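Local coordinates for hypothetical protein (Pyrococcus furiosus, PDB 2FZF) that is of unknown function but belongs to the rubrerythrin family of ferritin-like proteins, whose four-helix bundles commonly house a di-iron centre, at residues A[37-42]-A[111-116]; A[52-57]-A[155-160]; A[60-65]-A[148-153]. All coordinates share one frame; numbering follows the deposited sequence.

Contact 1. Residues A[37-42]-A[111-116]; sequences EFYKSL and RWAMKA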
loop_
_atom_site.group_PDB
_atom_site.type_symbol
_atom_site.label_atom_id
_atom_site.label_comp_id
_atom_site.label_asym_id
_atom_site.label_seq_id
_atom_site.Cartn_x
_atom_site.Cartn_y
_atom_site.Cartn_z
ATOM N N GLU A 37 7.377 -9.393 -14.096
ATOM C CA GLU A 37 8.725 -9.842 -14.379
ATOM C C GLU A 37 9.755 -8.781 -14.045
ATOM O O GLU A 37 10.951 -9.068 -13.942
ATOM C CB GLU A 37 8.832 -10.289 -15.838
ATOM C CG GLU A 37 8.661 -9.193 -16.845
ATOM C CD GLU A 37 8.820 -9.687 -18.278
ATOM O OE1 GLU A 37 9.217 -8.861 -19.141
ATOM O OE2 GLU A 37 8.541 -10.884 -18.544
ATOM N N PHE A 38 9.277 -7.557 -13.852
ATOM C CA PHE A 38 10.150 -6.452 -13.495
ATOM C C PHE A 38 10.503 -6.569 -12.021
ATOM O O PHE A 38 11.668 -6.453 -11.632
ATOM C CB PHE A 38 9.468 -5.108 -13.763
ATOM C CG PHE A 38 10.122 -3.961 -13.063
ATOM C CD1 PHE A 38 9.541 -3.398 -11.931
ATOM C CD2 PHE A 38 11.356 -3.506 -13.471
ATOM C CE1 PHE A 38 10.192 -2.404 -11.212
ATOM C CE2 PHE A 38 12.012 -2.513 -12.757
ATOM C CZ PHE A 38 11.426 -1.963 -11.624
ATOM N N TYR A 39 9.493 -6.801 -11.197
ATOM C CA TYR A 39 9.729 -6.937 -9.771
ATOM C C TYR A 39 10.500 -8.215 -9.468
ATOM O O TYR A 39 11.364 -8.244 -8.586
ATOM C CB TYR A 39 8.394 -6.911 -9.035
ATOM C CG TYR A 39 7.740 -5.548 -9.054
ATOM C CD1 TYR A 39 6.410 -5.394 -9.449
ATOM C CD2 TYR A 39 8.436 -4.420 -8.608
ATOM C CE1 TYR A 39 5.782 -4.153 -9.390
ATOM C CE2 TYR A 39 7.827 -3.177 -8.542
ATOM C CZ TYR A 39 6.506 -3.047 -8.927
ATOM O OH TYR A 39 5.910 -1.813 -8.814
ATOM N N LYS A 40 10.196 -9.272 -10.212
ATOM C CA LYS A 40 10.887 -10.542 -10.012
ATOM C C LYS A 40 12.393 -10.377 -10.141
ATOM O O LYS A 40 13.145 -11.017 -9.417
ATOM C CB LYS A 40 10.407 -11.576 -11.027
ATOM C CG LYS A 40 9.398 -12.559 -10.469
ATOM C CD LYS A 40 10.012 -13.423 -9.371
ATOM C CE LYS A 40 11.195 -14.251 -9.891
ATOM N NZ LYS A 40 11.811 -15.125 -8.831
ATOM N N SER A 41 12.824 -9.516 -11.058
ATOM C CA SER A 41 14.245 -9.286 -11.284
ATOM C C SER A 41 14.805 -8.290 -10.305
ATOM O O SER A 41 15.985 -8.335 -9.957
ATOM C CB SER A 41 14.477 -8.750 -12.685
ATOM O OG SER A 41 13.787 -9.542 -13.620
ATOM N N LEU A 42 13.957 -7.361 -9.894
ATOM C CA LEU A 42 14.360 -6.341 -8.952
ATOM C C LEU A 42 14.706 -7.052 -7.652
ATOM O O LEU A 42 15.819 -6.936 -7.156
ATOM C CB LEU A 42 13.207 -5.354 -8.713
ATOM C CG LEU A 42 13.397 -3.825 -8.738
ATOM C CD1 LEU A 42 12.344 -3.217 -7.818
ATOM C CD2 LEU A 42 14.797 -3.405 -8.295
ATOM N N ARG A 111 12.115 4.431 -8.076
ATOM C CA ARG A 111 11.447 5.673 -8.469
ATOM C C ARG A 111 10.554 5.444 -9.684
ATOM O O ARG A 111 9.425 5.927 -9.720
ATOM C CB ARG A 111 12.495 6.748 -8.758
ATOM C CG ARG A 111 12.029 8.176 -8.473
ATOM C CD ARG A 111 13.140 9.166 -8.716
ATOM N NE ARG A 111 13.699 8.984 -10.054
ATOM C CZ ARG A 111 14.950 8.599 -10.293
ATOM N NH1 ARG A 111 15.370 8.450 -11.540
ATOM N NH2 ARG A 111 15.786 8.373 -9.289
ATOM N N TRP A 112 11.069 4.700 -10.669
ATOM C CA TRP A 112 10.323 4.363 -11.885
ATOM C C TRP A 112 9.164 3.418 -11.587
ATOM O O TRP A 112 8.129 3.461 -12.248
ATOM C CB TRP A 112 11.239 3.700 -12.923
ATOM C CG TRP A 112 11.953 4.693 -13.804
ATOM C CD1 TRP A 112 13.282 5.048 -13.757
ATOM C CD2 TRP A 112 11.349 5.543 -14.786
ATOM N NE1 TRP A 112 13.529 6.071 -14.639
ATOM C CE2 TRP A 112 12.360 6.396 -15.287
ATOM C CE3 TRP A 112 10.040 5.674 -15.293
ATOM C CZ2 TRP A 112 12.113 7.368 -16.264
ATOM C CZ3 TRP A 112 9.792 6.646 -16.270
ATOM C CH2 TRP A 112 10.826 7.474 -16.742
ATOM N N ALA A 113 9.347 2.551 -10.594
ATOM C CA ALA A 113 8.313 1.603 -10.226
ATOM C C ALA A 113 7.103 2.317 -9.663
ATOM O O ALA A 113 5.965 1.997 -10.016
ATOM C CB ALA A 113 8.847 0.608 -9.230
ATOM N N MET A 114 7.324 3.285 -8.784
ATOM C CA MET A 114 6.180 3.983 -8.216
ATOM C C MET A 114 5.538 4.839 -9.285
ATOM O O MET A 114 4.344 5.116 -9.235
ATOM C CB MET A 114 6.574 4.833 -6.988
ATOM C CG MET A 114 7.796 5.749 -7.118
ATOM S SD MET A 114 8.022 6.862 -5.651
ATOM C CE MET A 114 6.928 8.205 -6.117
ATOM N N LYS A 115 6.337 5.234 -10.270
ATOM C CA LYS A 115 5.835 6.042 -11.368
ATOM C C LYS A 115 4.885 5.168 -12.168
ATOM O O LYS A 115 3.766 5.570 -12.502
ATOM C CB LYS A 115 6.989 6.490 -12.250
ATOM C CG LYS A 115 6.595 7.512 -13.293
ATOM C CD LYS A 115 6.301 8.851 -12.639
ATOM C CE LYS A 115 5.722 9.835 -13.627
ATOM N NZ LYS A 115 5.118 10.981 -12.905
ATOM N N ALA A 116 5.345 3.961 -12.473
ATOM C CA ALA A 116 4.530 3.017 -13.211
ATOM C C ALA A 116 3.267 2.665 -12.413
ATOM O O ALA A 116 2.207 2.477 -12.994
ATOM C CB ALA A 116 5.326 1.768 -13.518
#
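Tyr39 and Phe38 of helix 21-44 meet at the single methyl group of Ala113 on helix 103-129, in the interior of the ferritin-like helical bundle expected of a rubrerythrin-family protein. The backbones come closest at this pair, with Tyr39 CA and Ala113 CA 8.7 Å apart, a gap that two aromatic rings on one helix and a methyl on the other can fill.

Tyr39 bridges it along its length. Its CB still lies 7.5 Å from Ala113 CB, because the bond leaving the backbone does not aim straight at the partner helix. The ring then turns inward: CG sits beside the backbone N and opposite the carbonyl carbon (chi1 -70°), which swings the far half of the ring across the gap. CD2 remains short of contact, CE2 arrives 4.0 Å from Ala113 CB, and OH comes within 3.8 Å of that same methyl. CE1, on the other side of the ring, lies beside the carboxylate of Glu62. Ile55, Leu58 and Ala59 of helix 51-61 and Leu154 of helix 134-164 also pack on this tyrosine, so helices 51-61, 103-129 and 134-164 all contribute to the surroundings of this ring.

Phe38 reaches the methyl by a different route, with CG anti to the backbone N (chi1 163°) and CB already pointing at helix 103-129. A long apolar ring suits a position that must span to a small residue; alanine in turn can accept two rings where a larger side chain would compete with them. The two rings also touch: Phe38 CD1 lies 3.6 Å above one face of the Tyr39 ring, displaced toward its rim, while Phe38 CE1 touches Ala113 CB at 3.8 Å.

Contact 2. Residues A[52-57]-A[155-160]; sequences KEKINW and RAEYEL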
loop_
_atom_site.group_PDB
_atom_site.type_symbol
_atom_site.label_atom_id
_atom_site.label_comp_id
_atom_site.label_asym_id
_atom_site.label_seq_id
_atom_site.Cartn_x
_atom_site.Cartn_y
_atom_site.Cartn_z
ATOM N N LYS A 52 14.085 -6.359 -0.541
ATOM C CA LYS A 52 13.855 -7.518 -1.407
ATOM C C LYS A 52 12.585 -8.186 -0.918
ATOM O O LYS A 52 11.867 -8.821 -1.689
ATOM C CB LYS A 52 15.020 -8.514 -1.302
ATOM C CG LYS A 52 14.833 -9.810 -2.116
ATOM C CD LYS A 52 15.883 -10.877 -1.776
ATOM C CE LYS A 52 17.288 -10.501 -2.247
ATOM N NZ LYS A 52 17.686 -11.172 -3.527
ATOM N N GLU A 53 12.332 -8.042 0.383
ATOM C CA GLU A 53 11.149 -8.602 1.041
ATOM C C GLU A 53 9.926 -7.835 0.534
ATOM O O GLU A 53 8.974 -8.435 0.030
ATOM C CB GLU A 53 11.258 -8.445 2.571
ATOM C CG GLU A 53 11.273 -9.753 3.403
ATOM C CD GLU A 53 9.943 -10.527 3.405
ATOM O OE1 GLU A 53 9.860 -11.563 4.113
ATOM O OE2 GLU A 53 8.980 -10.117 2.708
ATOM N N LYS A 54 9.962 -6.508 0.684
ATOM C CA LYS A 54 8.882 -5.643 0.225
ATOM C C LYS A 54 8.708 -5.858 -1.265
ATOM O O LYS A 54 7.605 -6.103 -1.734
ATOM C CB LYS A 54 9.204 -4.160 0.493
ATOM C CG LYS A 54 8.809 -3.625 1.886
ATOM C CD LYS A 54 9.285 -4.561 3.009
ATOM C CE LYS A 54 8.955 -4.062 4.428
ATOM N NZ LYS A 54 9.743 -2.867 4.868
ATOM N N ILE A 55 9.790 -5.791 -2.025
ATOM C CA ILE A 55 9.634 -5.974 -3.456
ATOM C C ILE A 55 9.095 -7.339 -3.842
ATOM O O ILE A 55 8.475 -7.477 -4.887
ATOM C CB ILE A 55 10.929 -5.712 -4.202
ATOM C CG1 ILE A 55 11.335 -4.255 -3.992
ATOM C CG2 ILE A 55 10.735 -5.981 -5.689
ATOM C CD1 ILE A 55 10.311 -3.265 -4.485
ATOM N N ASN A 56 9.323 -8.340 -2.998
ATOM C CA ASN A 56 8.833 -9.685 -3.269
ATOM C C ASN A 56 7.337 -9.838 -2.959
ATOM O O ASN A 56 6.604 -10.481 -3.713
ATOM C CB ASN A 56 9.647 -10.717 -2.478
ATOM C CG ASN A 56 10.808 -11.297 -3.291
ATOM O OD1 ASN A 56 10.634 -11.670 -4.458
ATOM N ND2 ASN A 56 11.988 -11.391 -2.673
ATOM N N TRP A 57 6.880 -9.247 -1.857
ATOM C CA TRP A 57 5.470 -9.333 -1.494
ATOM C C TRP A 57 4.649 -8.584 -2.527
ATOM O O TRP A 57 3.534 -8.974 -2.875
ATOM C CB TRP A 57 5.219 -8.709 -0.121
ATOM C CG TRP A 57 3.760 -8.689 0.246
ATOM C CD1 TRP A 57 3.011 -9.738 0.709
ATOM C CD2 TRP A 57 2.859 -7.580 0.123
ATOM N NE1 TRP A 57 1.701 -9.349 0.878
ATOM C CE2 TRP A 57 1.580 -8.030 0.525
ATOM C CE3 TRP A 57 3.007 -6.249 -0.293
ATOM C CZ2 TRP A 57 0.454 -7.197 0.527
ATOM C CZ3 TRP A 57 1.884 -5.415 -0.292
ATOM C CH2 TRP A 57 0.626 -5.895 0.116
ATOM N N ARG A 155 6.917 4.454 -2.411
ATOM C CA ARG A 155 7.447 5.780 -2.083
ATOM C C ARG A 155 8.021 5.761 -0.656
ATOM O O ARG A 155 8.984 6.472 -0.352
ATOM C CB ARG A 155 6.338 6.848 -2.195
ATOM C CG ARG A 155 6.822 8.308 -2.133
ATOM C CD ARG A 155 5.755 9.232 -1.535
ATOM N NE ARG A 155 4.827 9.785 -2.512
ATOM C CZ ARG A 155 3.671 10.374 -2.206
ATOM N NH1 ARG A 155 2.896 10.848 -3.174
ATOM N NH2 ARG A 155 3.265 10.472 -0.948
ATOM N N ALA A 156 7.429 4.953 0.221
ATOM C CA ALA A 156 7.942 4.876 1.578
ATOM C C ALA A 156 9.369 4.349 1.442
ATOM O O ALA A 156 10.329 4.940 1.949
ATOM C CB ALA A 156 7.085 3.933 2.431
ATOM N N GLU A 157 9.507 3.243 0.725
ATOM C CA GLU A 157 10.827 2.682 0.508
ATOM C C GLU A 157 11.770 3.750 -0.040
ATOM O O GLU A 157 12.822 4.022 0.534
ATOM C CB GLU A 157 10.746 1.494 -0.443
ATOM C CG GLU A 157 10.137 0.277 0.215
ATOM C CD GLU A 157 10.733 0.012 1.580
ATOM O OE1 GLU A 157 11.972 0.127 1.729
ATOM O OE2 GLU A 157 9.962 -0.315 2.504
ATOM N N TYR A 158 11.375 4.350 -1.155
ATOM C CA TYR A 158 12.143 5.415 -1.787
ATOM C C TYR A 158 12.507 6.510 -0.776
ATOM O O TYR A 158 13.616 7.061 -0.793
ATOM C CB TYR A 158 11.304 6.017 -2.908
ATOM C CG TYR A 158 11.963 7.166 -3.609
ATOM C CD1 TYR A 158 13.106 6.968 -4.378
ATOM C CD2 TYR A 158 11.435 8.450 -3.522
ATOM C CE1 TYR A 158 13.701 8.013 -5.044
ATOM C CE2 TYR A 158 12.026 9.499 -4.188
ATOM C CZ TYR A 158 13.151 9.271 -4.949
ATOM O OH TYR A 158 13.698 10.290 -5.673
ATOM N N GLU A 159 11.549 6.816 0.094
ATOM C CA GLU A 159 11.693 7.833 1.137
ATOM C C GLU A 159 12.808 7.463 2.129
ATOM O O GLU A 159 13.655 8.288 2.457
ATOM C CB GLU A 159 10.349 7.976 1.875
ATOM C CG GLU A 159 10.064 9.336 2.513
ATOM C CD GLU A 159 9.978 10.472 1.505
ATOM O OE1 GLU A 159 11.043 10.929 1.037
ATOM O OE2 GLU A 159 8.853 10.900 1.183
ATOM N N LEU A 160 12.796 6.214 2.593
ATOM C CA LEU A 160 13.785 5.721 3.543
ATOM C C LEU A 160 15.123 5.393 2.884
ATOM O O LEU A 160 16.142 5.276 3.556
ATOM C CB LEU A 160 13.235 4.486 4.260
ATOM C CG LEU A 160 13.137 4.571 5.791
ATOM C CD1 LEU A 160 12.651 5.953 6.228
ATOM C CD2 LEU A 160 12.192 3.485 6.295
#
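Lys54 and Glu157 make this contact by themselves, joining helix 51-61 to helix 134-164 of the ferritin-like bundle close to the face where the second subunit packs. Their backbones also mark the closest approach, with Lys54 CA and Glu157 CA 8.6 Å apart.

The ionic part is a salt bridge in which Lys54 NZ stands 3.5 Å from Glu157 OE2; as a hydrogen bond it is weak. The ammonium is drawn to one oxygen, since Glu157 OE1 lies 4.9 Å from Lys54 NZ. The two side chains cross at about a right angle, and neither is extended. Lys54 bends at chi2 (48°) and again at chi4, while Glu157 bends at chi2 (-47°), so the pair meets by folding rather than by full reach.

The van der Waals part is made by the lysine stem against the carboxylate. Lys54 CG lies 3.6 Å from Glu157 OE2 and 4.1 Å from Glu157 CD, so the carboxylate rests against a methylene as well as facing the ammonium. A lysine suits such a margin because its chain can line the helix interface while its charged end stays at the edge. Just beside it, Ile55 turns to the bundle interior and packs on Tyr39, Leu42 and Ile110.

Intersubunit contacts frame the pair. Trp57 stacks on Trp57 of the second subunit, Arg155 forms a salt bridge with Asp145 of that subunit, and Lys54 NZ has a long, weak ion pair with Glu61 of the same neighbour.

Glu157 is buried while Lys54 is only partly so; the nearby positive charge would probably ease the cost of burying the carboxylate, but at this separation the link between the helices is likely to be electrostatic and adjustable rather than a rigid directional bond.

Contact 3. Residues A[60-65]-A[148-153]; sequences EEEKKH and RGHYYT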
loop_
_atom_site.group_PDB
_atom_site.type_symbol
_atom_site.label_atom_id
_atom_site.label_comp_id
_atom_site.label_asym_id
_atom_site.label_seq_id
_atom_site.Cartn_x
_atom_site.Cartn_y
_atom_site.Cartn_z
ATOM N N GLU A 60 4.215 -10.677 -5.736
ATOM C CA GLU A 60 3.223 -11.730 -5.548
ATOM C C GLU A 60 1.825 -11.162 -5.664
ATOM O O GLU A 60 0.980 -11.681 -6.396
ATOM C CB GLU A 60 3.411 -12.391 -4.179
ATOM C CG GLU A 60 4.786 -13.024 -4.008
ATOM C CD GLU A 60 4.910 -13.885 -2.763
ATOM O OE1 GLU A 60 4.130 -14.857 -2.630
ATOM O OE2 GLU A 60 5.796 -13.594 -1.923
ATOM N N GLU A 61 1.594 -10.086 -4.925
ATOM C CA GLU A 61 0.309 -9.404 -4.931
ATOM C C GLU A 61 -0.175 -9.136 -6.355
ATOM O O GLU A 61 -1.331 -9.393 -6.674
ATOM C CB GLU A 61 0.430 -8.085 -4.171
ATOM C CG GLU A 61 0.141 -8.191 -2.692
ATOM C CD GLU A 61 -1.341 -8.331 -2.420
ATOM O OE1 GLU A 61 -1.747 -8.235 -1.235
ATOM O OE2 GLU A 61 -2.104 -8.535 -3.397
ATOM N N GLU A 62 0.708 -8.632 -7.210
ATOM C CA GLU A 62 0.330 -8.321 -8.577
ATOM C C GLU A 62 0.372 -9.487 -9.543
ATOM O O GLU A 62 0.222 -9.284 -10.748
ATOM C CB GLU A 62 1.206 -7.182 -9.126
ATOM C CG GLU A 62 0.951 -5.823 -8.456
ATOM C CD GLU A 62 1.625 -4.656 -9.164
ATOM O OE1 GLU A 62 1.414 -4.481 -10.392
ATOM O OE2 GLU A 62 2.356 -3.909 -8.476
ATOM N N LYS A 63 0.583 -10.700 -9.042
ATOM C CA LYS A 63 0.637 -11.870 -9.929
ATOM C C LYS A 63 -0.753 -12.230 -10.420
ATOM O O LYS A 63 -0.931 -12.656 -11.562
ATOM C CB LYS A 63 1.243 -13.082 -9.207
ATOM C CG LYS A 63 2.752 -13.017 -9.029
ATOM C CD LYS A 63 3.263 -14.073 -8.042
ATOM C CE LYS A 63 4.739 -13.828 -7.683
ATOM N NZ LYS A 63 5.173 -14.512 -6.430
ATOM N N LYS A 64 -1.737 -12.046 -9.548
ATOM C CA LYS A 64 -3.111 -12.358 -9.881
ATOM C C LYS A 64 -3.773 -11.319 -10.778
ATOM O O LYS A 64 -4.864 -11.561 -11.288
ATOM C CB LYS A 64 -3.924 -12.506 -8.599
ATOM C CG LYS A 64 -4.056 -11.212 -7.824
ATOM C CD LYS A 64 -4.965 -11.356 -6.623
ATOM C CE LYS A 64 -5.532 -9.997 -6.235
ATOM N NZ LYS A 64 -4.472 -8.948 -6.037
ATOM N N HIS A 65 -3.132 -10.170 -10.973
ATOM C CA HIS A 65 -3.705 -9.110 -11.807
ATOM C C HIS A 65 -3.899 -9.554 -13.259
ATOM O O HIS A 65 -4.928 -9.281 -13.879
ATOM C CB HIS A 65 -2.815 -7.864 -11.798
ATOM C CG HIS A 65 -2.838 -7.090 -10.513
ATOM N ND1 HIS A 65 -3.561 -7.489 -9.407
ATOM C CD2 HIS A 65 -2.220 -5.938 -10.160
ATOM C CE1 HIS A 65 -3.382 -6.617 -8.430
ATOM N NE2 HIS A 65 -2.573 -5.667 -8.861
ATOM N N ARG A 148 -2.735 1.850 -6.264
ATOM C CA ARG A 148 -2.567 3.078 -5.506
ATOM C C ARG A 148 -1.792 2.731 -4.228
ATOM O O ARG A 148 -0.915 3.478 -3.808
ATOM C CB ARG A 148 -3.949 3.644 -5.175
ATOM C CG ARG A 148 -3.974 5.035 -4.571
ATOM C CD ARG A 148 -3.585 6.120 -5.566
ATOM N NE ARG A 148 -3.715 7.446 -4.954
ATOM C CZ ARG A 148 -4.875 8.001 -4.598
ATOM N NH1 ARG A 148 -6.013 7.344 -4.808
ATOM N NH2 ARG A 148 -4.897 9.194 -4.008
ATOM N N GLY A 149 -2.124 1.589 -3.625
ATOM C CA GLY A 149 -1.450 1.149 -2.417
ATOM C C GLY A 149 0.000 0.763 -2.646
ATOM O O GLY A 149 0.859 1.040 -1.805
ATOM N N HIS A 150 0.279 0.120 -3.779
ATOM C CA HIS A 150 1.643 -0.281 -4.110
ATOM C C HIS A 150 2.478 0.986 -4.338
ATOM O O HIS A 150 3.669 1.018 -4.033
ATOM C CB HIS A 150 1.654 -1.169 -5.359
ATOM C CG HIS A 150 0.918 -2.466 -5.191
ATOM N ND1 HIS A 150 0.980 -3.218 -4.034
ATOM C CD2 HIS A 150 0.126 -3.161 -6.044
ATOM C CE1 HIS A 150 0.259 -4.316 -4.181
ATOM N NE2 HIS A 150 -0.271 -4.306 -5.393
ATOM N N TYR A 151 1.830 2.028 -4.853
ATOM C CA TYR A 151 2.476 3.307 -5.105
ATOM C C TYR A 151 2.987 3.929 -3.807
ATOM O O TYR A 151 4.133 4.382 -3.732
ATOM C CB TYR A 151 1.507 4.284 -5.779
ATOM C CG TYR A 151 2.007 5.715 -5.796
ATOM C CD1 TYR A 151 3.118 6.079 -6.568
ATOM C CD2 TYR A 151 1.410 6.695 -4.998
ATOM C CE1 TYR A 151 3.623 7.386 -6.540
ATOM C CE2 TYR A 151 1.911 8.004 -4.962
ATOM C CZ TYR A 151 3.012 8.337 -5.733
ATOM O OH TYR A 151 3.511 9.621 -5.705
ATOM N N TYR A 152 2.142 3.954 -2.781
ATOM C CA TYR A 152 2.544 4.536 -1.503
ATOM C C TYR A 152 3.603 3.676 -0.810
ATOM O O TYR A 152 4.575 4.200 -0.243
ATOM C CB TYR A 152 1.323 4.743 -0.599
ATOM C CG TYR A 152 0.506 5.972 -0.974
ATOM C CD1 TYR A 152 1.066 7.254 -0.911
ATOM C CD2 TYR A 152 -0.815 5.856 -1.410
ATOM C CE1 TYR A 152 0.329 8.389 -1.276
ATOM C CE2 TYR A 152 -1.560 6.987 -1.780
ATOM C CZ TYR A 152 -0.977 8.245 -1.707
ATOM O OH TYR A 152 -1.698 9.352 -2.059
ATOM N N THR A 153 3.436 2.358 -0.872
ATOM C CA THR A 153 4.416 1.472 -0.262
ATOM C C THR A 153 5.763 1.749 -0.928
ATOM O O THR A 153 6.775 1.903 -0.250
ATOM C CB THR A 153 4.045 -0.022 -0.467
ATOM O OG1 THR A 153 2.740 -0.266 0.065
ATOM C CG2 THR A 153 5.041 -0.930 0.235
#
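Glu61 and His150 bring the two backbones nearest, 9.3 Å between their CA atoms, where the chain leaves helical geometry at Glu62 (psi 8°) between helices 51-61 and 63-76 and faces the unbroken helix 134-164.

The imidazole of His150 reaches across, and Glu61 and Glu62 approach it obliquely from one side of its plane, Glu61 near CE1 and Glu62 near CD2 and NE2. Glu61 uses its stem: CB lies 3.8 Å from His150 CE1, and the side chains cross at about a right angle. Its backbone O accepts from Lys64 NZ at 3.2 Å, and the same ammonium forms a salt bridge to Glu61 OE2, so the carboxylate is drawn along its own segment. The Glu62 chain runs opposite to that of His150, extended beyond CG, its carboxylate plane only 10° from the ring plane. Its OE2 sits 3.4 Å from His150 CD2, while Glu62 CG is 3.6 Å from His150 NE2.

Glu62 and His65 match one Glu-x-x-His pattern, Glu147 and His150 a second, and Glu32 and Glu117 lie close by; this resembles the ligand pattern of rubrerythrin-type di-iron sites, consistent with a metal-binding pocket. Carboxylates and imidazoles suit it because both can ligate iron. With an alanine at His150 the imidazole is gone, and the Glu62 stem and carboxylate would probably lose their packing partner, leaving the carboxylate less restrained and the presumed pocket short of one nitrogen donor.

Within helix 134-164, Gly149 O accepts from both Thr153 N and Thr153 OG1, which approach from opposite faces of the carbonyl plane.

Overall arrangement
Contacts 1 and 3 lie in the buried middle of the bundle, about 8 and 7 Å from the chain centre to their own centres, whereas contact 2 sits about 15 Å out and is partly buried; contacts 2 and 3 both touch the second subunit. Both use helices 51-61 and 134-164, contact 3 also taking in the break at Glu62 and the start of helix 63-76; contact 1 joins helices 21-44 and 103-129. Chemistry follows place: aromatic rings on a methyl in contact 1, a glutamate stem and a carboxylate against one side of an imidazole in contact 3, a lone lysine-glutamate pair in contact 2. Contact 1 adjoins the probable metal pocket through Tyr39 and Glu62.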